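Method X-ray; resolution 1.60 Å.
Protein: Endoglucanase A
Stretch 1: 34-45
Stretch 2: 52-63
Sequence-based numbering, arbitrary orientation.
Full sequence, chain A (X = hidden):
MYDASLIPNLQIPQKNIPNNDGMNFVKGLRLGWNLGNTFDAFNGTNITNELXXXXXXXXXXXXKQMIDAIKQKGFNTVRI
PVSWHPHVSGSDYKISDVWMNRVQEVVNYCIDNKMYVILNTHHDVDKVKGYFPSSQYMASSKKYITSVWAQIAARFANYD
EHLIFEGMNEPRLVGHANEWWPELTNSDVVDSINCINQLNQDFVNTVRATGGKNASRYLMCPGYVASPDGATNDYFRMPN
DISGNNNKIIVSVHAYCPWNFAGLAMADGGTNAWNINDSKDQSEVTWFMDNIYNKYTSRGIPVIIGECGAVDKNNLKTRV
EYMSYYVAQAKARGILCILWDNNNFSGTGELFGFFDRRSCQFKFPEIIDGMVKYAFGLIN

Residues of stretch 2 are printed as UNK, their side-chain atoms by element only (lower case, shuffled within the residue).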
# COMPACT_ATOMS: atom_id res chain seq x y z
N ASN A 34 5.52 4.60 2.55
CA ASN A 34 5.63 3.20 3.00
C ASN A 34 6.94 2.95 3.75
O ASN A 34 8.01 3.33 3.28
CB ASN A 34 5.67 2.25 1.80
CG ASN A 34 4.31 1.84 1.31
OD1 ASN A 34 3.67 0.98 1.91
ND2 ASN A 34 3.88 2.40 0.18
N LEU A 35 6.85 2.26 4.89
CA LEU A 35 8.03 1.87 5.67
C LEU A 35 8.44 0.54 4.99
O LEU A 35 8.26 -0.54 5.55
CB LEU A 35 7.64 1.61 7.13
CG LEU A 35 8.53 1.98 8.33
CD1 LEU A 35 8.36 0.95 9.43
CD2 LEU A 35 10.00 2.12 7.95
N GLY A 36 8.95 0.64 3.76
CA GLY A 36 9.30 -0.53 2.97
C GLY A 36 10.49 -1.36 3.39
O GLY A 36 11.41 -0.85 4.05
N ASN A 37 10.46 -2.63 3.00
CA ASN A 37 11.52 -3.61 3.31
C ASN A 37 11.94 -3.61 4.77
O ASN A 37 13.12 -3.80 5.09
CB ASN A 37 12.74 -3.39 2.40
CG ASN A 37 12.55 -3.95 0.99
OD1 ASN A 37 11.46 -4.36 0.61
ND2 ASN A 37 13.63 -3.95 0.21
N THR A 38 10.98 -3.43 5.67
CA THR A 38 11.23 -3.40 7.10
C THR A 38 10.53 -4.57 7.81
O THR A 38 11.04 -5.70 7.76
CB THR A 38 10.81 -2.04 7.68
OG1 THR A 38 11.43 -1.02 6.89
CG2 THR A 38 11.26 -1.87 9.12
N PHE A 39 9.36 -4.35 8.40
CA PHE A 39 8.65 -5.43 9.07
C PHE A 39 8.12 -6.49 8.10
O PHE A 39 7.66 -7.56 8.52
CB PHE A 39 7.53 -4.89 9.95
CG PHE A 39 8.02 -4.08 11.12
CD1 PHE A 39 8.69 -4.69 12.17
CD2 PHE A 39 7.83 -2.70 11.16
CE1 PHE A 39 9.15 -3.94 13.26
CE2 PHE A 39 8.29 -1.95 12.24
CZ PHE A 39 8.95 -2.57 13.29
N ASP A 40 8.19 -6.18 6.80
CA ASP A 40 7.76 -7.09 5.73
C ASP A 40 8.83 -8.11 5.32
O ASP A 40 8.55 -9.02 4.53
CB ASP A 40 7.25 -6.31 4.50
CG ASP A 40 8.12 -5.12 4.12
OD1 ASP A 40 8.34 -4.25 4.98
OD2 ASP A 40 8.53 -5.01 2.95
N ALA A 41 10.05 -7.95 5.83
CA ALA A 41 11.13 -8.88 5.52
C ALA A 41 10.77 -10.25 6.10
O ALA A 41 10.30 -10.34 7.24
CB ALA A 41 12.45 -8.38 6.10
N PHE A 42 10.98 -11.32 5.33
CA PHE A 42 10.65 -12.66 5.81
C PHE A 42 11.80 -13.66 5.73
O PHE A 42 11.60 -14.85 5.96
CB PHE A 42 9.41 -13.20 5.08
CG PHE A 42 9.56 -13.31 3.60
CD1 PHE A 42 10.08 -14.47 3.02
CD2 PHE A 42 9.19 -12.27 2.77
CE1 PHE A 42 10.22 -14.57 1.64
CE2 PHE A 42 9.32 -12.37 1.39
CZ PHE A 42 9.83 -13.52 0.82
N ASN A 43 12.98 -13.18 5.38
CA ASN A 43 14.16 -14.03 5.29
C ASN A 43 15.40 -13.14 5.40
O ASN A 43 15.27 -11.92 5.54
CB ASN A 43 14.18 -14.85 4.00
CG ASN A 43 14.22 -14.00 2.74
OD1 ASN A 43 14.76 -12.90 2.72
ND2 ASN A 43 13.65 -14.52 1.66
N GLY A 44 16.57 -13.75 5.39
CA GLY A 44 17.79 -12.98 5.50
C GLY A 44 19.04 -13.83 5.59
O GLY A 44 18.97 -15.02 5.88
N THR A 45 20.19 -13.20 5.36
CA THR A 45 21.47 -13.89 5.40
C THR A 45 21.95 -14.12 6.83
O THR A 45 22.49 -15.18 7.13
CB THR A 45 22.54 -13.10 4.62
OG1 THR A 45 22.00 -12.66 3.37
CG2 THR A 45 23.76 -13.97 4.35
N UNK A 52 15.49 -9.29 14.47
CA UNK A 52 16.41 -8.93 13.40
C UNK A 52 15.71 -8.82 12.05
O UNK A 52 16.28 -8.32 11.08
c UNK A 52 17.55 -9.95 13.28
o UNK A 52 18.54 -8.81 15.13
c UNK A 52 18.58 -9.80 14.37
o UNK A 52 19.45 -10.68 14.46
N UNK A 53 14.48 -9.33 11.97
CA UNK A 53 13.74 -9.25 10.72
C UNK A 53 13.53 -7.79 10.31
O UNK A 53 13.55 -7.47 9.12
c UNK A 53 12.65 -12.01 9.36
c UNK A 53 12.39 -9.98 10.84
o UNK A 53 12.73 -15.62 10.03
c UNK A 53 12.49 -11.48 10.63
c UNK A 53 12.49 -13.75 11.52
c UNK A 53 12.73 -13.39 9.15
c UNK A 53 12.41 -12.36 11.71
c UNK A 53 12.65 -14.25 10.24
N UNK A 54 13.42 -6.90 11.30
CA UNK A 54 13.23 -5.47 11.03
C UNK A 54 14.39 -4.83 10.27
O UNK A 54 14.17 -3.96 9.43
c UNK A 54 12.83 -3.18 12.08
o UNK A 54 12.41 -1.16 13.22
c UNK A 54 12.98 -4.69 12.32
o UNK A 54 12.64 -2.94 14.45
c UNK A 54 12.62 -2.38 13.34
N UNK A 55 15.61 -5.26 10.57
CA UNK A 55 16.81 -4.71 9.94
C UNK A 55 17.37 -5.61 8.83
O UNK A 55 18.25 -5.19 8.07
c UNK A 55 17.43 -3.48 12.03
o UNK A 55 18.20 -5.71 11.65
c UNK A 55 17.90 -4.47 10.99
N UNK A 56 16.84 -6.82 8.72
CA UNK A 56 17.29 -7.79 7.72
C UNK A 56 17.45 -7.23 6.31
O UNK A 56 18.49 -7.42 5.67
c UNK A 56 16.35 -9.00 7.70
o UNK A 56 16.84 -9.99 6.82
N UNK A 57 16.41 -6.57 5.80
CA UNK A 57 16.46 -6.00 4.46
C UNK A 57 16.71 -4.49 4.48
O UNK A 57 17.29 -3.94 3.54
c UNK A 57 11.60 -9.75 1.68
c UNK A 57 13.62 -8.17 2.80
c UNK A 57 15.15 -6.25 3.71
c UNK A 57 15.57 -8.78 3.70
c UNK A 57 14.81 -7.68 3.43
c UNK A 57 12.72 -10.38 2.18
n UNK A 57 14.92 -9.92 3.29
c UNK A 57 11.47 -8.35 1.74
c UNK A 57 12.46 -7.55 2.29
c UNK A 57 13.72 -9.58 2.73
N UNK A 58 16.24 -3.82 5.52
CA UNK A 58 16.38 -2.37 5.64
C UNK A 58 17.78 -1.93 6.04
O UNK A 58 18.26 -0.89 5.60
c UNK A 58 15.37 -1.84 6.65
o UNK A 58 15.68 -2.31 7.95
N UNK A 59 18.39 -2.69 6.95
CA UNK A 59 19.73 -2.38 7.42
C UNK A 59 19.79 -1.39 8.56
O UNK A 59 20.89 -0.99 8.96
N UNK A 60 18.64 -1.01 9.12
CA UNK A 60 18.63 -0.04 10.21
C UNK A 60 17.30 -0.09 10.97
O UNK A 60 16.25 -0.32 10.38
c UNK A 60 19.40 3.80 10.38
c UNK A 60 19.01 2.40 10.82
c UNK A 60 17.83 1.81 8.66
c UNK A 60 18.90 1.40 9.67
N UNK A 61 17.38 0.07 12.29
CA UNK A 61 16.19 0.04 13.14
C UNK A 61 15.45 1.38 13.08
O UNK A 61 16.07 2.45 13.17
c UNK A 61 14.66 -0.87 17.89
c UNK A 61 15.83 -0.89 16.91
c UNK A 61 16.57 -0.29 14.58
c UNK A 61 15.39 -0.45 15.52
n UNK A 61 15.06 -1.24 19.27
N UNK A 62 14.13 1.30 12.95
CA UNK A 62 13.28 2.48 12.87
C UNK A 62 13.27 3.30 14.15
O UNK A 62 13.18 2.74 15.24
c UNK A 62 11.83 2.06 12.55
o UNK A 62 11.85 1.07 11.51
c UNK A 62 11.01 3.26 12.10
N UNK A 63 13.35 4.62 14.02
CA UNK A 63 13.33 5.51 15.18
C UNK A 63 12.25 6.59 15.03
O UNK A 63 11.77 6.83 13.92
o UNK A 63 14.99 7.00 14.22
c UNK A 63 14.69 6.19 15.37
c UNK A 63 15.79 5.15 15.55
O HOH W 1 14.25 -5.54 6.97
O HOH W 2 16.09 -2.45 1.37
O HOH W 3 20.04 -10.67 6.85

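Position 52 has two side-chain carbons, the second carrying two oxygens, and touches nothing on stretch 1: Asp 52. Position 53 has one carbon and a six-carbon ring bearing an oxygen. The ring's edge meets the backbone of Phe 42 and Asn 43, with a ring carbon 3.6 Å from Phe 42 C; this is Tyr 53.

Position 54 carries three carbons, the last with two oxygens, extended in t, t. The middle carbon lies over one face of the Phe 39 ring and 3.6 Å from Thr 38 CG2; this is Glu 54. Position 55 holds a carbon bearing one oxygen and one carbon; its CA-to-CB bond points away from stretch 1, and it is Thr 55.

Position 56 has one carbon and one oxygen. That oxygen sits 2.8 Å from Asn 43 O, and it is Ser 56, whose OG donates the hydrogen bond. An ideal CB on Gly 44 would lie 2.3 Å from Ser 56 OG, a clash.

Position 57 has one carbon, then fused five- and six-membered rings of eight carbons and one nitrogen. Ala 41 lies over one face, its CA 3.6 Å from the six-membered ring centroid, while Asn 43 OD1 and Phe 42 CE2 lie at the ring edge, which points toward the face of Phe 42. This is Trp 57, with the largest covered area, 161 Å²; its NE1 donates to Asn 43 OD1 at 3.0 Å.

Position 58 again shows one carbon and one oxygen, its CB 4.0 Å from Thr 38 OG1. It is Ser 58, with OG bonded back to Glu 54 O at 2.7 Å. Position 59 has no side-chain atoms; at its positive phi a CB would jam against the preceding carbonyl, so Gly 59.

Position 60 forks at its first carbon into arms of one and two carbons, without contact: Ile 60. Position 61 is four carbons ending in nitrogen, all t, its CA-to-CB bond directed away: Lys 61. Position 62 has a carbon bearing oxygen and carbon, the oxygen 3.8 Å from Thr 38 CG2. This is Thr 62; its N and OG1 both donate to Glu 54 OE2, fixing the carboxylate near Phe 39. Position 63 branches likewise, out of reach, at a helix N-cap: Thr 63.

The rule is one large aromatic packed by a small residue on its face, an aromatic at its edge and a polar acceptor for its nitrogen. Water 1 complements this, donating to Asn 37 O and accepting from Trp 57 N, so backbones that do not pair directly are still joined.

Stretch 2, residues 52-63: DYETSWSGIKTT
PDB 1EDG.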